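Local coordinates for cyclic UMP-AMP synthase (Rhodothermus marinus SG0.5JP17-172, PDB 6E0L), which makes the second messenger 3',3'-cUAMP from UTP and ATP as part of a CBASS defence against bacteriophage, at residues V64-S69 with V131-Y136. Sequence-based numbering, arbitrary orientation.
Sequences VVQLNS and VVCIQY. With 2KH (5'-O-[(S)-hydroxy{[(S)-hydroxy(phosphonooxy)phosphoryl]amino}phosphoryl]uridine), chain D.
Val-65 and Leu-67 bond through their backbones to Val-131, Cys-133 and Gln-135: four hydrogen bonds join the parallel strands, among them Val-65 N to Val-131 O at 2.9 Å. The axes of these short strands make an angle of 38°, so the sheet, part of the nucleotidyltransferase domain, is clearly twisted.

On one face sulfur meets carbon: Cys-133 SG lies 3.5 Å from Val-64 CG1 and 3.7 Å from Gln-66 CB, a small thiol fitting between a branched valine and a glutamine's CB. On the other, Leu-67 and Ile-134 run alongside each other. Turns at chi1 (-64°) and chi2 (-65°) bring Ile-134 CD1 to Leu-67 CB and CD2, both at 3.5 Å; branched aliphatics suit this buried, apolar face.

Amides close the far end. Asn-68 OD1 accepts from Gln-66 NE2 in the Asn-68 carbonyl plane, on a lone pair, and from Gln-135 NE2 (2.8 Å) above that plane. Two bonds thus grip one oxygen, and extended Gln-135 is long enough to reach it.

At the opposite end Val-131 CG2, beside UTP-binding Thr-118, rests 3.2 Å from uracil O2 of the bound UTP analogue. Strand 42-46 flanks 64-68 and strand 150-157 flanks 131-136, while Phe-95 of helix 92-107 covers Val-65, Leu-67 and Val-132.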
loop_
_atom_site.group_PDB
_atom_site.type_symbol
_atom_site.label_atom_id
_atom_site.label_comp_id
_atom_site.label_asym_id
_atom_site.label_seq_id
_atom_site.Cartn_x
_atom_site.Cartn_y
_atom_site.Cartn_z
ATOM N N VAL A 64 -1.173 -10.071 2.996
ATOM C CA VAL A 64 -2.568 -10.210 2.594
ATOM C C VAL A 64 -2.917 -11.690 2.569
ATOM O O VAL A 64 -2.218 -12.487 1.928
ATOM C CB VAL A 64 -2.834 -9.578 1.221
ATOM C CG1 VAL A 64 -4.327 -9.685 0.885
ATOM C CG2 VAL A 64 -2.374 -8.114 1.188
ATOM N N VAL A 65 -3.988 -12.058 3.272
ATOM C CA VAL A 65 -4.518 -13.412 3.287
ATOM C C VAL A 65 -5.897 -13.335 2.637
ATOM O O VAL A 65 -6.844 -12.813 3.231
ATOM C CB VAL A 65 -4.582 -13.987 4.710
ATOM C CG1 VAL A 65 -5.293 -15.349 4.706
ATOM C CG2 VAL A 65 -3.180 -14.159 5.285
ATOM N N GLN A 66 -6.021 -13.825 1.413
ATOM C CA GLN A 66 -7.177 -13.517 0.585
ATOM C C GLN A 66 -7.900 -14.803 0.221
ATOM O O GLN A 66 -7.316 -15.696 -0.398
ATOM C CB GLN A 66 -6.755 -12.796 -0.691
ATOM C CG GLN A 66 -7.906 -12.568 -1.662
ATOM C CD GLN A 66 -7.518 -11.686 -2.818
ATOM O OE1 GLN A 66 -6.800 -10.698 -2.660
ATOM N NE2 GLN A 66 -8.002 -12.033 -3.995
ATOM N N LEU A 67 -9.180 -14.878 0.564
ATOM C CA LEU A 67 -9.994 -16.024 0.187
ATOM C C LEU A 67 -10.519 -15.830 -1.226
ATOM O O LEU A 67 -11.054 -14.766 -1.553
ATOM C CB LEU A 67 -11.152 -16.204 1.164
ATOM C CG LEU A 67 -12.018 -17.443 0.908
ATOM C CD1 LEU A 67 -11.212 -18.677 1.183
ATOM C CD2 LEU A 67 -13.268 -17.442 1.764
ATOM N N ASN A 68 -10.328 -16.835 -2.081
ATOM C CA ASN A 68 -10.778 -16.744 -3.461
ATOM C C ASN A 68 -11.851 -17.766 -3.805
ATOM O O ASN A 68 -12.357 -17.753 -4.931
ATOM C CB ASN A 68 -9.597 -16.893 -4.431
ATOM C CG ASN A 68 -8.679 -15.683 -4.410
ATOM O OD1 ASN A 68 -9.135 -14.532 -4.482
ATOM N ND2 ASN A 68 -7.389 -15.930 -4.295
ATOM N N SER A 69 -12.256 -18.616 -2.864
ATOM C CA SER A 69 -13.306 -19.573 -3.170
ATOM C C SER A 69 -14.654 -18.872 -3.181
ATOM O O SER A 69 -15.634 -19.408 -3.716
ATOM C CB SER A 69 -13.313 -20.746 -2.188
ATOM O OG SER A 69 -13.519 -20.293 -0.868
ATOM N N VAL A 131 -3.783 -8.665 6.676
ATOM C CA VAL A 131 -5.122 -8.267 6.253
ATOM C C VAL A 131 -5.887 -9.499 5.800
ATOM O O VAL A 131 -5.478 -10.184 4.856
ATOM C CB VAL A 131 -5.073 -7.208 5.142
ATOM C CG1 VAL A 131 -6.467 -6.903 4.654
ATOM C CG2 VAL A 131 -4.454 -5.960 5.645
ATOM N N VAL A 132 -6.965 -9.810 6.510
ATOM C CA VAL A 132 -7.834 -10.933 6.181
ATOM C C VAL A 132 -8.940 -10.386 5.291
ATOM O O VAL A 132 -9.713 -9.516 5.700
ATOM C CB VAL A 132 -8.417 -11.574 7.451
ATOM C CG1 VAL A 132 -9.401 -12.685 7.097
ATOM C CG2 VAL A 132 -7.303 -12.101 8.352
ATOM N N CYS A 133 -9.058 -10.921 4.088
ATOM C CA CYS A 133 -9.939 -10.273 3.139
ATOM C C CYS A 133 -10.543 -11.331 2.248
ATOM O O CYS A 133 -10.033 -12.451 2.148
ATOM C CB CYS A 133 -9.201 -9.208 2.314
ATOM S SG CYS A 133 -7.781 -9.839 1.373
ATOM N N ILE A 134 -11.584 -10.927 1.527
ATOM C CA ILE A 134 -12.240 -11.789 0.559
ATOM C C ILE A 134 -12.077 -11.152 -0.808
ATOM O O ILE A 134 -12.110 -9.925 -0.931
ATOM C CB ILE A 134 -13.750 -11.895 0.900
ATOM C CG1 ILE A 134 -14.000 -12.580 2.252
ATOM C CG2 ILE A 134 -14.509 -12.670 -0.165
ATOM C CD1 ILE A 134 -13.605 -13.983 2.319
ATOM N N GLN A 135 -11.917 -11.984 -1.834
ATOM C CA GLN A 135 -11.858 -11.470 -3.192
ATOM C C GLN A 135 -13.053 -10.557 -3.443
ATOM O O GLN A 135 -14.166 -10.848 -3.002
ATOM C CB GLN A 135 -11.882 -12.626 -4.192
ATOM C CG GLN A 135 -11.786 -12.183 -5.632
ATOM C CD GLN A 135 -11.940 -13.339 -6.586
ATOM O OE1 GLN A 135 -12.836 -13.348 -7.427
ATOM N NE2 GLN A 135 -11.069 -14.327 -6.457
ATOM N N TYR A 136 -12.800 -9.419 -4.078
ATOM C CA TYR A 136 -13.827 -8.463 -4.485
ATOM C C TYR A 136 -13.823 -8.302 -5.997
ATOM O O TYR A 136 -12.762 -8.123 -6.603
ATOM C CB TYR A 136 -13.659 -7.101 -3.787
ATOM C CG TYR A 136 -14.742 -6.111 -4.184
ATOM C CD1 TYR A 136 -15.979 -6.088 -3.551
ATOM C CD2 TYR A 136 -14.501 -5.159 -5.167
ATOM C CE1 TYR A 136 -16.954 -5.187 -3.934
ATOM C CE2 TYR A 136 -15.464 -4.258 -5.543
ATOM C CZ TYR A 136 -16.687 -4.268 -4.919
ATOM O OH TYR A 136 -17.661 -3.369 -5.291
HETATM P PA 2KH D . -3.923 1.860 9.804
HETATM O O1A 2KH D . -2.698 2.098 10.679
HETATM O O2A 2KH D . -4.034 2.958 8.771
HETATM N N3A 2KH D . -5.348 1.829 10.734
HETATM O "O5'" 2KH D . -3.800 0.404 9.025
HETATM P PB 2KH D . -5.269 1.510 12.408
HETATM O O1B 2KH D . -6.293 2.369 13.123
HETATM O O2B 2KH D . -3.871 1.801 12.937
HETATM O O3B 2KH D . -5.649 -0.088 12.642
HETATM P PG 2KH D . -4.657 -1.279 13.238
HETATM O O1G 2KH D . -4.978 -1.529 14.704
HETATM O O2G 2KH D . -3.218 -0.818 13.100
HETATM O O3G 2KH D . -4.897 -2.545 12.429
HETATM C "C5'" 2KH D . -3.261 -0.707 9.703
HETATM C "C4'" 2KH D . -2.858 -1.765 8.671
HETATM O "O4'" 2KH D . -3.925 -2.107 7.979
HETATM C "C1'" 2KH D . -3.461 -2.369 6.465
HETATM C "C2'" 2KH D . -2.159 -1.969 6.364
HETATM O "O2'" 2KH D . -1.237 -3.147 6.316
HETATM C "C3'" 2KH D . -1.884 -1.136 7.610
HETATM O "O3'" 2KH D . -0.603 -1.252 8.022
HETATM N N1 2KH D . -4.375 -1.680 5.613
HETATM C C6 2KH D . -4.939 -0.411 6.047
HETATM C C2 2KH D . -4.796 -2.240 4.295
HETATM O O2 2KH D . -4.361 -3.273 3.907
HETATM N N3 2KH D . -5.767 -1.499 3.431
HETATM C C4 2KH D . -6.332 -0.227 3.865
HETATM O O4 2KH D . -7.106 0.362 3.184
HETATM C C5 2KH D . -5.915 0.334 5.184
#